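Local coordinates for putative pore-forming toxin (Bacteroides vulgatus ATCC 8482, PDB 3KOG), which is of unproven function but is probably a pore-forming toxin, consistent with its long antiparallel beta strands, at residues N16-I21 with N46-G51; T22-D27 with A87-I92; P53-E58 with V75-L80; E103-Q108 with T190-Q195; D186-T191 with N217-P222. All blocks are in the same frame, centred on the assembly; numbering follows the deposited sequence.

Interaction 1. Residues N16-I21 with N46-G51; sequences NAKFII and NGTYEG
Phe19 and Tyr49 form the central pair of a short antiparallel ladder, in which strand 48-50 lies along the start of strand 18-27 within the DUF3869 region, a member of the transthyretin clan. Their backbones bond reciprocally: Phe19 N reaches Tyr49 O at 2.8 Å, and Tyr49 N returns to Phe19 O at 2.8 Å. The ladder extends through Ile21 N to Gly47 O and, beyond the strand proper, Gly51 N to Ala17 O. Tyr49 CG is anti to its carbonyl carbon (chi1 -60°); Phe19 O sits at the edge of the ring, near its plane, 3.6 Å from CD1. Ile21 CD1 comes obliquely to Tyr49 CE1 at 3.7 Å, while the hydroxyl is held by Lys44 O. On the other face, Thr48 CG2 rests on Lys18 CD at 4.0 Å, and Ile20 runs beside Thr48. At the margin Asn16 ND2 meets Glu50 OE2 at 2.8 Å from above the carboxylate plane; Glu50 has a second conformer, which makes this bond doubtful. Asn46 OD1 accepts Thr48 N at 2.9 Å, an Asx turn leading into the strand, and Gly47 there has a positive phi that suits glycine. Strand 85-94 pairs with the other edge of strand 18-27, and Phe19, Ile21 and Tyr49 pack on Ile77 of strand 69-77.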
# COMPACT_ATOMS: atom_id res chain seq x y z
N ASN A 16 -5.63 -3.16 -16.63
CA ASN A 16 -6.26 -2.90 -15.35
C ASN A 16 -5.27 -2.35 -14.31
O ASN A 16 -4.12 -2.82 -14.24
CB ASN A 16 -6.87 -4.17 -14.84
CG ASN A 16 -7.93 -4.72 -15.78
OD1 ASN A 16 -8.57 -3.98 -16.53
ND2 ASN A 16 -8.13 -6.04 -15.72
N ALA A 17 -5.72 -1.41 -13.50
CA ALA A 17 -4.98 -0.99 -12.32
C ALA A 17 -4.91 -2.16 -11.36
O ALA A 17 -5.76 -3.06 -11.38
CB ALA A 17 -5.68 0.20 -11.59
N LYS A 18 -3.92 -2.16 -10.50
CA LYS A 18 -3.76 -3.25 -9.52
C LYS A 18 -3.20 -2.73 -8.26
O LYS A 18 -2.31 -1.89 -8.26
CB LYS A 18 -2.92 -4.37 -10.09
CG LYS A 18 -2.75 -5.55 -9.11
CD LYS A 18 -1.85 -6.65 -9.70
CE LYS A 18 -2.53 -7.49 -10.76
NZ LYS A 18 -1.49 -8.57 -11.09
N PHE A 19 -3.70 -3.27 -7.13
CA PHE A 19 -3.26 -2.86 -5.83
C PHE A 19 -3.22 -4.08 -4.92
O PHE A 19 -4.18 -4.86 -4.94
CB PHE A 19 -4.15 -1.78 -5.25
CG PHE A 19 -3.52 -1.06 -4.07
CD1 PHE A 19 -2.67 0.00 -4.29
CD2 PHE A 19 -3.79 -1.46 -2.80
CE1 PHE A 19 -2.08 0.65 -3.25
CE2 PHE A 19 -3.21 -0.82 -1.72
CZ PHE A 19 -2.33 0.26 -1.97
N ILE A 20 -2.08 -4.27 -4.24
CA ILE A 20 -1.87 -5.41 -3.33
C ILE A 20 -1.77 -4.95 -1.90
O ILE A 20 -0.97 -4.08 -1.56
CB ILE A 20 -0.64 -6.21 -3.75
CG1 ILE A 20 -0.86 -6.74 -5.19
CG2 ILE A 20 -0.36 -7.38 -2.79
CD1 ILE A 20 0.43 -7.32 -5.83
N ILE A 21 -2.59 -5.55 -1.05
CA ILE A 21 -2.53 -5.34 0.37
C ILE A 21 -1.90 -6.55 1.06
O ILE A 21 -2.34 -7.72 0.86
CB ILE A 21 -3.99 -5.17 0.96
CG1 ILE A 21 -4.65 -3.87 0.46
CG2 ILE A 21 -3.92 -5.19 2.56
CD1 ILE A 21 -6.21 -3.86 0.64
N ASN A 46 -9.00 -11.02 -1.99
CA ASN A 46 -7.97 -11.93 -1.53
C ASN A 46 -6.64 -11.21 -1.31
O ASN A 46 -5.60 -11.86 -1.25
CB ASN A 46 -7.79 -13.09 -2.54
CG ASN A 46 -7.25 -12.59 -3.96
OD1 ASN A 46 -6.82 -11.41 -4.10
ND2 ASN A 46 -7.22 -13.49 -4.95
N GLY A 47 -6.66 -9.88 -1.18
CA GLY A 47 -5.41 -9.14 -1.03
C GLY A 47 -4.92 -8.48 -2.31
O GLY A 47 -4.13 -7.53 -2.26
N THR A 48 -5.33 -8.98 -3.47
CA THR A 48 -4.99 -8.41 -4.77
C THR A 48 -6.26 -7.87 -5.46
O THR A 48 -7.29 -8.59 -5.63
CB THR A 48 -4.32 -9.47 -5.69
OG1 THR A 48 -3.15 -9.88 -5.05
CG2 THR A 48 -3.98 -8.85 -7.08
N TYR A 49 -6.24 -6.58 -5.77
CA TYR A 49 -7.41 -5.83 -6.24
C TYR A 49 -7.10 -5.27 -7.60
O TYR A 49 -6.06 -4.64 -7.81
CB TYR A 49 -7.80 -4.74 -5.25
CG TYR A 49 -8.12 -5.37 -3.96
CD1 TYR A 49 -7.11 -5.66 -3.07
CD2 TYR A 49 -9.44 -5.75 -3.63
CE1 TYR A 49 -7.36 -6.32 -1.86
CE2 TYR A 49 -9.70 -6.45 -2.45
CZ TYR A 49 -8.66 -6.72 -1.55
OH TYR A 49 -8.84 -7.42 -0.40
N GLU A 50 -8.03 -5.47 -8.55
CA GLU A 50 -7.76 -5.22 -9.96
C GLU A 50 -8.92 -4.37 -10.52
O GLU A 50 -10.10 -4.70 -10.30
CB GLU A 50 -7.61 -6.54 -10.73
CG GLU A 50 -7.26 -6.40 -12.22
CD GLU A 50 -6.94 -7.75 -12.89
OE1 GLU A 50 -7.00 -8.81 -12.19
OE2 GLU A 50 -6.62 -7.73 -14.11
N GLY A 51 -8.59 -3.27 -11.20
CA GLY A 51 -9.58 -2.38 -11.75
C GLY A 51 -10.26 -2.96 -12.98
O GLY A 51 -9.94 -4.10 -13.42

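Interaction 2. Residues T22-D27 with A87-I92; sequences TPVVID and AKEVTI
Pro23 and Val25 line up with Val90 and Ile92 on one face of a parallel strand pair, 22-27 with 87-92, in the larger mixed sheet of the fold. The Ile92 side chain slants across its neighbours: its unstaggered chi2 of 106° sets CD1 3.6 Å from Pro23 CB and 4.1 Å from Val25 CG2, the latter side chain meeting it obliquely. Val90 turns CG1 between its own backbone N and carbonyl carbon (chi1 59°), and this methyl lies 3.7 Å from Pro23 CA. Ile62 and Ala73 of the three-stranded sheet pack against Val90 and Ile92. On the reverse face the Glu89 chain extends past Val24, whose CG2 lies 4.1 Å from Glu89 CD; the carboxylate goes on to a salt bridge with Arg164. Ile26 CG1 touches Thr91 CG2 there at 4.2 Å, and Thr91 OG1 also binds a glycerol, probably from the crystallisation liquor. The ladder takes its amide donors in strand 22-27 from Thr22, Val24 and Ile26, so the missing N-H of Pro23 costs it no bond. At its far end Ile26 N points almost straight at Ile92 O, 2.9 Å away with 176° at the hydrogen.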
# COMPACT_ATOMS: atom_id res chain seq x y z
N THR A 22 -0.87 -6.30 1.84
CA THR A 22 -0.15 -7.35 2.54
C THR A 22 -0.30 -7.21 4.06
O THR A 22 0.34 -6.37 4.68
CB THR A 22 1.35 -7.38 2.13
OG1 THR A 22 1.46 -7.55 0.70
CG2 THR A 22 2.09 -8.49 2.85
N PRO A 23 -1.12 -8.07 4.67
CA PRO A 23 -1.27 -8.06 6.12
C PRO A 23 -0.04 -8.64 6.81
O PRO A 23 0.58 -9.59 6.30
CB PRO A 23 -2.50 -8.98 6.38
CG PRO A 23 -3.02 -9.33 5.08
CD PRO A 23 -2.06 -9.01 4.02
N VAL A 24 0.35 -7.99 7.90
CA VAL A 24 1.39 -8.44 8.81
C VAL A 24 0.71 -8.53 10.20
O VAL A 24 0.17 -7.50 10.67
CB VAL A 24 2.52 -7.42 8.87
CG1 VAL A 24 3.60 -7.89 9.88
CG2 VAL A 24 3.11 -7.13 7.46
N VAL A 25 0.68 -9.72 10.82
CA VAL A 25 -0.04 -9.92 12.10
C VAL A 25 1.00 -10.03 13.22
O VAL A 25 1.90 -10.91 13.18
CB VAL A 25 -0.93 -11.20 12.11
CG1 VAL A 25 -1.75 -11.30 13.43
CG2 VAL A 25 -1.87 -11.21 10.87
N ILE A 26 0.86 -9.15 14.22
CA ILE A 26 1.79 -9.08 15.34
C ILE A 26 1.11 -9.49 16.64
O ILE A 26 0.08 -8.93 17.03
CB ILE A 26 2.39 -7.66 15.52
CG1 ILE A 26 3.09 -7.20 14.26
CG2 ILE A 26 3.33 -7.57 16.79
CD1 ILE A 26 4.25 -8.11 13.73
N ASP A 27 1.72 -10.45 17.31
CA ASP A 27 1.27 -10.82 18.60
C ASP A 27 1.95 -9.87 19.60
O ASP A 27 3.14 -9.96 19.82
CB ASP A 27 1.68 -12.26 18.87
CG ASP A 27 1.35 -12.72 20.25
OD1 ASP A 27 0.73 -12.00 21.06
OD2 ASP A 27 1.70 -13.86 20.52
N ALA A 87 1.09 -1.06 -3.84
CA ALA A 87 1.01 -2.06 -2.81
C ALA A 87 1.18 -1.35 -1.46
O ALA A 87 1.92 -0.36 -1.39
CB ALA A 87 2.12 -3.11 -3.00
N LYS A 88 0.61 -1.92 -0.39
CA LYS A 88 0.73 -1.33 0.97
C LYS A 88 0.68 -2.49 1.94
O LYS A 88 -0.13 -3.42 1.73
CB LYS A 88 -0.50 -0.44 1.23
CG LYS A 88 -0.29 0.74 2.16
CD LYS A 88 -1.63 1.47 2.49
CE LYS A 88 -2.60 1.73 1.30
NZ LYS A 88 -3.41 3.01 1.33
N GLU A 89 1.49 -2.44 2.97
CA GLU A 89 1.39 -3.36 4.10
C GLU A 89 0.42 -2.85 5.12
O GLU A 89 0.27 -1.62 5.25
CB GLU A 89 2.76 -3.52 4.79
CG GLU A 89 3.72 -4.30 3.97
CD GLU A 89 4.98 -4.72 4.75
OE1 GLU A 89 5.32 -4.07 5.76
OE2 GLU A 89 5.61 -5.73 4.32
N VAL A 90 -0.25 -3.74 5.84
CA VAL A 90 -1.11 -3.29 6.92
C VAL A 90 -0.83 -4.16 8.12
O VAL A 90 -0.79 -5.40 8.02
CB VAL A 90 -2.61 -3.36 6.56
CG1 VAL A 90 -3.03 -4.77 6.17
CG2 VAL A 90 -3.50 -2.74 7.70
N THR A 91 -0.62 -3.50 9.26
CA THR A 91 -0.32 -4.18 10.52
C THR A 91 -1.63 -4.44 11.27
O THR A 91 -2.47 -3.52 11.45
CB THR A 91 0.60 -3.31 11.38
OG1 THR A 91 1.86 -3.12 10.71
CG2 THR A 91 0.87 -3.91 12.79
N ILE A 92 -1.81 -5.69 11.69
CA ILE A 92 -2.86 -6.10 12.56
C ILE A 92 -2.24 -6.47 13.92
O ILE A 92 -1.42 -7.39 14.05
CB ILE A 92 -3.68 -7.29 12.00
CG1 ILE A 92 -4.25 -6.94 10.61
CG2 ILE A 92 -4.77 -7.65 12.94
CD1 ILE A 92 -3.52 -7.65 9.55

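Interaction 3. Residues P53-E58 with V75-L80; sequences PELASE and VTIPAL
Ser57 and Glu58 meet Ile77 at a flat group, the peptide carbonyl of Ile77, which Ser57 OG and Glu58 N both approach. Ile77 O is thus gripped twice: Ser57 OG donates to it at 2.8 Å and Glu58 N at 3.1 Å, each tilted modestly from the carbonyl plane. Ser57 OG is anti to its own backbone N (chi1 -174°), which carries the hydroxyl to this oxygen, and Thr76 CG2 lies beside the same OG at 3.4 Å. That hydroxyl also has a weak hydrogen bond to a methylpentanediol, probably from the crystallisation liquor. Ile77 N answers Glu58 O, completing the pair. The second pair joins Leu55 and Leu80: Leu80 N approaches in the plane of the Leu55 carbonyl, 2.9 Å from Leu55 O, while Leu55 N reaches Leu80 O from slightly off that carbonyl's plane. The Leu55 side chain crosses that of Ile77 at about a right angle, CD2 against CG2 at 3.6 Å, linking the two pairs, and CB of Leu55 touches CB of Leu80 at 4.2 Å. Phe19 packs on Leu55 and Pro78, and Lys88 NZ bonds Thr76 O. Two residues on each side separate the hydrogen-bonded pairs, where a regular antiparallel ladder has one; this is an irregular continuation of the hairpin of strands 58-66 and 69-77 past its open end.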
# COMPACT_ATOMS: atom_id res chain seq x y z
N PRO A 53 -10.97 -0.85 -16.18
CA PRO A 53 -9.58 -0.94 -15.75
C PRO A 53 -9.26 -0.06 -14.52
O PRO A 53 -8.22 -0.23 -13.91
CB PRO A 53 -8.84 -0.40 -16.96
CG PRO A 53 -9.73 0.60 -17.52
CD PRO A 53 -11.10 0.07 -17.32
N GLU A 54 -10.13 0.90 -14.22
CA GLU A 54 -9.96 1.77 -13.06
C GLU A 54 -10.40 1.08 -11.78
O GLU A 54 -11.31 0.27 -11.78
CB GLU A 54 -10.71 3.12 -13.21
CG GLU A 54 -10.22 3.86 -14.43
CD GLU A 54 -10.56 5.35 -14.47
OE1 GLU A 54 -11.44 5.82 -13.72
OE2 GLU A 54 -9.93 6.05 -15.28
N LEU A 55 -9.66 1.34 -10.71
CA LEU A 55 -10.02 0.86 -9.39
C LEU A 55 -10.55 2.01 -8.56
O LEU A 55 -9.86 3.02 -8.42
CB LEU A 55 -8.77 0.35 -8.74
CG LEU A 55 -8.84 -0.61 -7.60
CD1 LEU A 55 -9.70 -1.86 -7.86
CD2 LEU A 55 -7.35 -1.04 -7.30
N ALA A 56 -11.73 1.82 -7.95
CA ALA A 56 -12.31 2.87 -7.09
C ALA A 56 -11.65 2.79 -5.76
O ALA A 56 -11.32 1.69 -5.33
CB ALA A 56 -13.82 2.64 -6.91
N SER A 57 -11.46 3.94 -5.09
CA SER A 57 -10.99 3.96 -3.76
C SER A 57 -12.00 3.18 -2.90
O SER A 57 -13.21 3.38 -3.01
CB SER A 57 -10.80 5.35 -3.22
OG SER A 57 -10.22 5.28 -1.96
N GLU A 58 -11.49 2.28 -2.06
CA GLU A 58 -12.33 1.40 -1.24
C GLU A 58 -11.57 0.96 0.01
O GLU A 58 -10.37 0.75 -0.03
CB GLU A 58 -12.69 0.19 -2.11
CG GLU A 58 -13.22 -0.97 -1.47
CD GLU A 58 -13.57 -2.09 -2.46
OE1 GLU A 58 -12.85 -2.26 -3.47
OE2 GLU A 58 -14.50 -2.83 -2.16
N VAL A 75 -7.61 -0.72 5.63
CA VAL A 75 -6.71 -0.12 4.67
C VAL A 75 -7.55 0.45 3.51
O VAL A 75 -8.51 -0.16 3.01
CB VAL A 75 -5.68 -1.13 4.16
CG1 VAL A 75 -6.37 -2.29 3.52
CG2 VAL A 75 -4.74 -0.47 3.19
N THR A 76 -7.21 1.66 3.12
CA THR A 76 -7.94 2.32 1.99
C THR A 76 -7.10 2.06 0.74
O THR A 76 -5.94 2.45 0.66
CB THR A 76 -8.15 3.81 2.28
OG1 THR A 76 -9.00 3.92 3.40
CG2 THR A 76 -8.81 4.54 1.02
N ILE A 77 -7.64 1.31 -0.20
CA ILE A 77 -7.08 1.23 -1.56
C ILE A 77 -7.31 2.59 -2.19
O ILE A 77 -8.46 3.12 -2.19
CB ILE A 77 -7.84 0.12 -2.39
CG1 ILE A 77 -7.71 -1.26 -1.78
CG2 ILE A 77 -7.42 0.10 -3.90
CD1 ILE A 77 -8.73 -2.28 -2.39
N PRO A 78 -6.26 3.21 -2.78
CA PRO A 78 -6.45 4.45 -3.49
C PRO A 78 -7.19 4.26 -4.82
O PRO A 78 -7.15 3.19 -5.40
CB PRO A 78 -5.03 4.92 -3.73
CG PRO A 78 -4.25 3.58 -3.94
CD PRO A 78 -4.89 2.65 -2.95
N ALA A 79 -7.81 5.34 -5.31
CA ALA A 79 -8.39 5.36 -6.63
C ALA A 79 -7.26 5.31 -7.65
O ALA A 79 -6.32 6.10 -7.55
CB ALA A 79 -9.22 6.65 -6.81
N LEU A 80 -7.31 4.37 -8.58
CA LEU A 80 -6.22 4.15 -9.52
C LEU A 80 -6.79 4.10 -10.92
O LEU A 80 -7.85 3.51 -11.12
CB LEU A 80 -5.46 2.85 -9.24
CG LEU A 80 -4.64 2.76 -7.95
CD1 LEU A 80 -3.93 1.40 -7.98
CD2 LEU A 80 -3.63 3.92 -7.78

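Interaction 4. Residues E103-Q108 with T190-Q195; sequences ESSNSQ and TTSVYQ
Glu103 and Ser104 both face Val193, a classic beta bulge in the antiparallel pairing of two long strands, 98-120 and 179-198. Glu103 N gives the stronger bond, 2.7 Å to Val193 O, and Ser104 N only a weak one to the same oxygen. Val193 N returns to Ser104 O at 3.0 Å, and Asn106 and Thr191 bond reciprocally further along. On one face hydroxyls meet in pairs: Ser105 OG and Ser192 OG lie 2.8 Å apart and hydrogen-bonded, as do Ser107 OG and Thr190 OG1 at 2.8 Å. Thr190 CG2 packs beside Ser105 OG at 3.2 Å, and Glu102 OE2 also binds Ser192 OG. On the opposite face Ser104 OG stands between its backbone N and carbonyl carbon (chi1 72°), 3.6 Å from Val193 CB. A water links that OG to Thr191 O, and another lies between Thr191 OG1 and Gln108 OE1; Thr191 OG1 is held as well by Asp214. At the bulge end Glu103 CG passes Gln195 CG at 3.8 Å. Ser- and Thr-rich strands are also found in the membrane-inserting hairpins of aerolysin-type toxins; whether these strands have such a role is not known. Strand 207-225 pairs with the other edge of strand 179-198; the ring of Tyr194 meets that of Phe211 on that strand and that of Tyr159, just after helix 150-158.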
# COMPACT_ATOMS: atom_id res chain seq x y z
N GLU A 103 -7.11 6.60 14.35
CA GLU A 103 -8.01 7.71 14.61
C GLU A 103 -8.06 8.67 13.43
O GLU A 103 -9.06 9.34 13.23
CB GLU A 103 -7.52 8.52 15.82
CG GLU A 103 -7.45 7.74 17.16
CD GLU A 103 -8.81 7.15 17.57
OE1 GLU A 103 -9.83 7.78 17.24
OE2 GLU A 103 -8.86 6.06 18.18
N SER A 104 -6.97 8.79 12.67
CA SER A 104 -6.91 9.71 11.55
C SER A 104 -5.73 9.32 10.64
O SER A 104 -4.77 8.69 11.09
CB SER A 104 -6.77 11.15 12.04
OG SER A 104 -5.50 11.40 12.54
N SER A 105 -5.84 9.65 9.35
CA SER A 105 -4.84 9.25 8.39
C SER A 105 -4.83 10.24 7.24
O SER A 105 -5.88 10.61 6.73
CB SER A 105 -5.11 7.84 7.89
OG SER A 105 -3.95 7.34 7.27
N ASN A 106 -3.66 10.69 6.84
CA ASN A 106 -3.55 11.61 5.72
C ASN A 106 -2.35 11.23 4.87
O ASN A 106 -1.25 11.15 5.39
CB ASN A 106 -3.39 13.04 6.23
CG ASN A 106 -3.22 14.04 5.10
OD1 ASN A 106 -4.21 14.49 4.49
ND2 ASN A 106 -1.97 14.40 4.81
N SER A 107 -2.59 11.04 3.57
CA SER A 107 -1.56 10.65 2.62
C SER A 107 -1.20 11.81 1.72
O SER A 107 -2.07 12.60 1.32
CB SER A 107 -2.01 9.49 1.80
OG SER A 107 -2.42 8.47 2.66
N GLN A 108 0.08 11.92 1.45
CA GLN A 108 0.60 12.96 0.58
C GLN A 108 1.70 12.34 -0.27
O GLN A 108 2.30 11.31 0.07
CB GLN A 108 1.07 14.17 1.40
CG GLN A 108 2.45 14.02 2.01
CD GLN A 108 2.81 15.16 2.98
OE1 GLN A 108 2.46 15.10 4.18
NE2 GLN A 108 3.55 16.17 2.49
N THR A 190 2.19 8.55 4.49
CA THR A 190 0.91 8.57 5.13
C THR A 190 1.19 8.82 6.65
O THR A 190 1.95 8.08 7.25
CB THR A 190 0.13 7.29 4.90
OG1 THR A 190 -0.17 7.09 3.50
CG2 THR A 190 -1.16 7.27 5.71
N THR A 191 0.61 9.87 7.23
CA THR A 191 0.72 10.18 8.65
C THR A 191 -0.61 9.77 9.33
O THR A 191 -1.68 10.25 8.95
CB THR A 191 1.01 11.67 8.92
OG1 THR A 191 2.17 12.06 8.13
CG2 THR A 191 1.28 11.95 10.49
N SER A 192 -0.50 8.84 10.28
CA SER A 192 -1.64 8.26 10.97
C SER A 192 -1.48 8.36 12.48
O SER A 192 -0.40 8.11 13.01
CB SER A 192 -1.80 6.80 10.54
OG SER A 192 -1.95 6.65 9.12
N VAL A 193 -2.56 8.66 13.17
CA VAL A 193 -2.57 8.79 14.62
C VAL A 193 -3.38 7.60 15.12
O VAL A 193 -4.48 7.35 14.61
CB VAL A 193 -3.25 10.10 15.08
CG1 VAL A 193 -3.47 10.12 16.61
CG2 VAL A 193 -2.47 11.35 14.56
N TYR A 194 -2.82 6.87 16.08
CA TYR A 194 -3.43 5.72 16.68
C TYR A 194 -3.63 5.95 18.17
O TYR A 194 -2.79 6.57 18.84
CB TYR A 194 -2.55 4.47 16.54
CG TYR A 194 -2.34 3.97 15.13
CD1 TYR A 194 -1.38 4.52 14.32
CD2 TYR A 194 -3.21 3.00 14.56
CE1 TYR A 194 -1.21 4.06 13.00
CE2 TYR A 194 -3.03 2.60 13.25
CZ TYR A 194 -2.03 3.13 12.50
OH TYR A 194 -1.87 2.73 11.17
N GLN A 195 -4.70 5.37 18.71
CA GLN A 195 -4.80 5.18 20.16
C GLN A 195 -4.75 3.69 20.47
O GLN A 195 -5.29 2.83 19.70
CB GLN A 195 -6.11 5.74 20.71
CG GLN A 195 -6.19 7.22 20.73
CD GLN A 195 -7.39 7.67 21.53
OE1 GLN A 195 -8.48 7.18 21.34
NE2 GLN A 195 -7.19 8.57 22.46
O HOH W 1 -3.19 12.10 10.41
O HOH W 2 1.94 12.42 5.17

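Interaction 5. Residues D186-T191 with N217-P222; sequences DYMKTT and NTIVSP
Met188, a selenomethionine in this crystal, pairs with Asn217 through two backbone bonds: Met188 N to Asn217 O at 2.9 Å, nearly straight, and Asn217 N to Met188 O at 3.2 Å. Two residues back on one strand and on along the other, Asp186 and Ile219 form the next hydrogen-bonded pair, with Asp186 N to Ile219 O at 2.8 Å. Side chains fill in around them. Asn217 CG stands between its backbone N and carbonyl carbon (chi1 70°), and its OD1 lies 3.4 Å from Met188 CB. On the other face Tyr187 and Thr218 run side by side, Thr218 OG1 obliquely placed 3.6 Å from Tyr187 CD1 and its CG2 at the ring edge, in plane. The second shell fixes these groups. Asn217 ND2 bonds Ala87 O, while two waters lie between Asn217 OD1 and Thr190 OG1 and bond both. Tyr187 OH is held by Thr133 O, and Thr218 OG1 by Lys135 O. A third water lies among Asp186 OD1, Ile219 O and Ser221 OG, though its very short distances leave the details doubtful; Asp186 OD2 turns to Thr112 and Ser221 OG to Gln84. The contact is buried and belongs to the hairpin of strands 179-198 and 207-225; strand 98-120 pairs with the first, and strands 126-143 and 85-94 with the second.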
# COMPACT_ATOMS: atom_id res chain seq x y z
N ASP A 186 5.66 7.27 -7.64
CA ASP A 186 5.34 8.16 -6.57
C ASP A 186 5.55 7.46 -5.24
O ASP A 186 5.01 6.40 -5.04
CB ASP A 186 3.91 8.63 -6.66
CG ASP A 186 3.68 9.60 -7.83
OD1 ASP A 186 3.50 9.13 -8.95
OD2 ASP A 186 3.69 10.82 -7.63
N TYR A 187 6.30 8.10 -4.35
CA TYR A 187 6.42 7.69 -2.98
C TYR A 187 5.43 8.46 -2.17
O TYR A 187 5.43 9.66 -2.15
CB TYR A 187 7.83 7.98 -2.45
CG TYR A 187 8.96 7.25 -3.12
CD1 TYR A 187 8.76 6.11 -3.85
CD2 TYR A 187 10.27 7.69 -2.94
CE1 TYR A 187 9.80 5.44 -4.42
CE2 TYR A 187 11.32 7.03 -3.51
CZ TYR A 187 11.06 5.90 -4.27
OH TYR A 187 12.08 5.18 -4.86
N MSE A 188 4.56 7.72 -1.49
CA MSE A 188 3.47 8.23 -0.70
C MSE A 188 3.91 8.14 0.80
O MSE A 188 4.51 7.14 1.22
CB MSE A 188 2.24 7.31 -0.89
CG MSE A 188 1.82 7.03 -2.36
SE MSE A 188 1.48 8.68 -3.29
CE MSE A 188 0.18 9.45 -2.11
N LYS A 189 3.68 9.23 1.53
CA LYS A 189 3.93 9.32 2.97
C LYS A 189 2.58 9.50 3.65
O LYS A 189 1.87 10.45 3.35
CB LYS A 189 4.82 10.50 3.32
CG LYS A 189 5.08 10.61 4.84
CD LYS A 189 6.06 11.69 5.19
CE LYS A 189 5.39 13.00 5.44
NZ LYS A 189 6.32 13.90 6.21
N THR A 190 2.19 8.55 4.49
CA THR A 190 0.91 8.57 5.13
C THR A 190 1.19 8.82 6.65
O THR A 190 1.95 8.08 7.25
CB THR A 190 0.13 7.29 4.90
OG1 THR A 190 -0.17 7.09 3.50
CG2 THR A 190 -1.16 7.27 5.71
N THR A 191 0.61 9.87 7.23
CA THR A 191 0.72 10.18 8.65
C THR A 191 -0.61 9.77 9.33
O THR A 191 -1.68 10.25 8.95
CB THR A 191 1.01 11.67 8.92
OG1 THR A 191 2.17 12.06 8.13
CG2 THR A 191 1.28 11.95 10.49
N ASN A 217 4.64 3.97 1.06
CA ASN A 217 4.41 2.95 0.04
C ASN A 217 4.56 3.57 -1.35
O ASN A 217 4.64 4.78 -1.47
CB ASN A 217 3.04 2.26 0.20
CG ASN A 217 1.87 3.15 -0.14
OD1 ASN A 217 1.68 4.19 0.47
ND2 ASN A 217 1.06 2.73 -1.11
N THR A 218 4.57 2.74 -2.37
CA THR A 218 4.96 3.20 -3.71
C THR A 218 3.87 2.87 -4.72
O THR A 218 3.30 1.75 -4.68
CB THR A 218 6.27 2.61 -4.09
OG1 THR A 218 7.29 2.94 -3.12
CG2 THR A 218 6.75 3.09 -5.49
N ILE A 219 3.52 3.88 -5.54
CA ILE A 219 2.64 3.72 -6.70
C ILE A 219 3.42 3.98 -8.02
O ILE A 219 4.15 4.98 -8.14
CB ILE A 219 1.44 4.62 -6.56
CG1 ILE A 219 0.56 4.14 -5.37
CG2 ILE A 219 0.59 4.62 -7.84
CD1 ILE A 219 -0.57 5.15 -5.03
N VAL A 220 3.29 3.06 -8.98
CA VAL A 220 3.97 3.16 -10.28
C VAL A 220 2.87 3.44 -11.33
O VAL A 220 1.82 2.76 -11.35
CB VAL A 220 4.69 1.83 -10.62
CG1 VAL A 220 5.48 1.94 -11.99
CG2 VAL A 220 5.63 1.46 -9.53
N SER A 221 3.13 4.38 -12.23
CA SER A 221 2.10 4.88 -13.16
C SER A 221 2.72 4.98 -14.55
O SER A 221 3.36 5.99 -14.85
CB SER A 221 1.65 6.23 -12.70
OG SER A 221 1.12 6.20 -11.39
N PRO A 222 2.63 3.91 -15.34
CA PRO A 222 3.07 4.01 -16.75
C PRO A 222 2.11 4.91 -17.53
O PRO A 222 0.90 4.86 -17.31
CB PRO A 222 3.00 2.57 -17.26
CG PRO A 222 2.74 1.71 -16.00
CD PRO A 222 2.06 2.60 -15.05
O HOH W 3 3.11 6.87 -9.95
O HOH W 4 1.92 5.53 2.79
O HOH W 5 -0.68 6.03 0.59

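In the fold
Interactions 1 and 2 share strand 18-27, which pairs antiparallel with 48-50 and parallel with 85-94; both turn an apolar face to the small sheet. Interaction 3 extends that sheet's hairpin irregularly, is partly exposed, and touches both, through Ala17 N to Pro53 O in the first case and a lysine bond in the second. Interactions 4 and 5 share Thr190 and Thr191 on strand 179-198, yet differ in chemistry: the first is a surface pairing of hydroxyls and waters, the second a buried pairing with an apolar and aromatic share, its polar groups met by neighbours and waters. A side-chain amide bond ties interaction 5 to interaction 2, while interaction 4 touches none of interactions 1, 2 and 3.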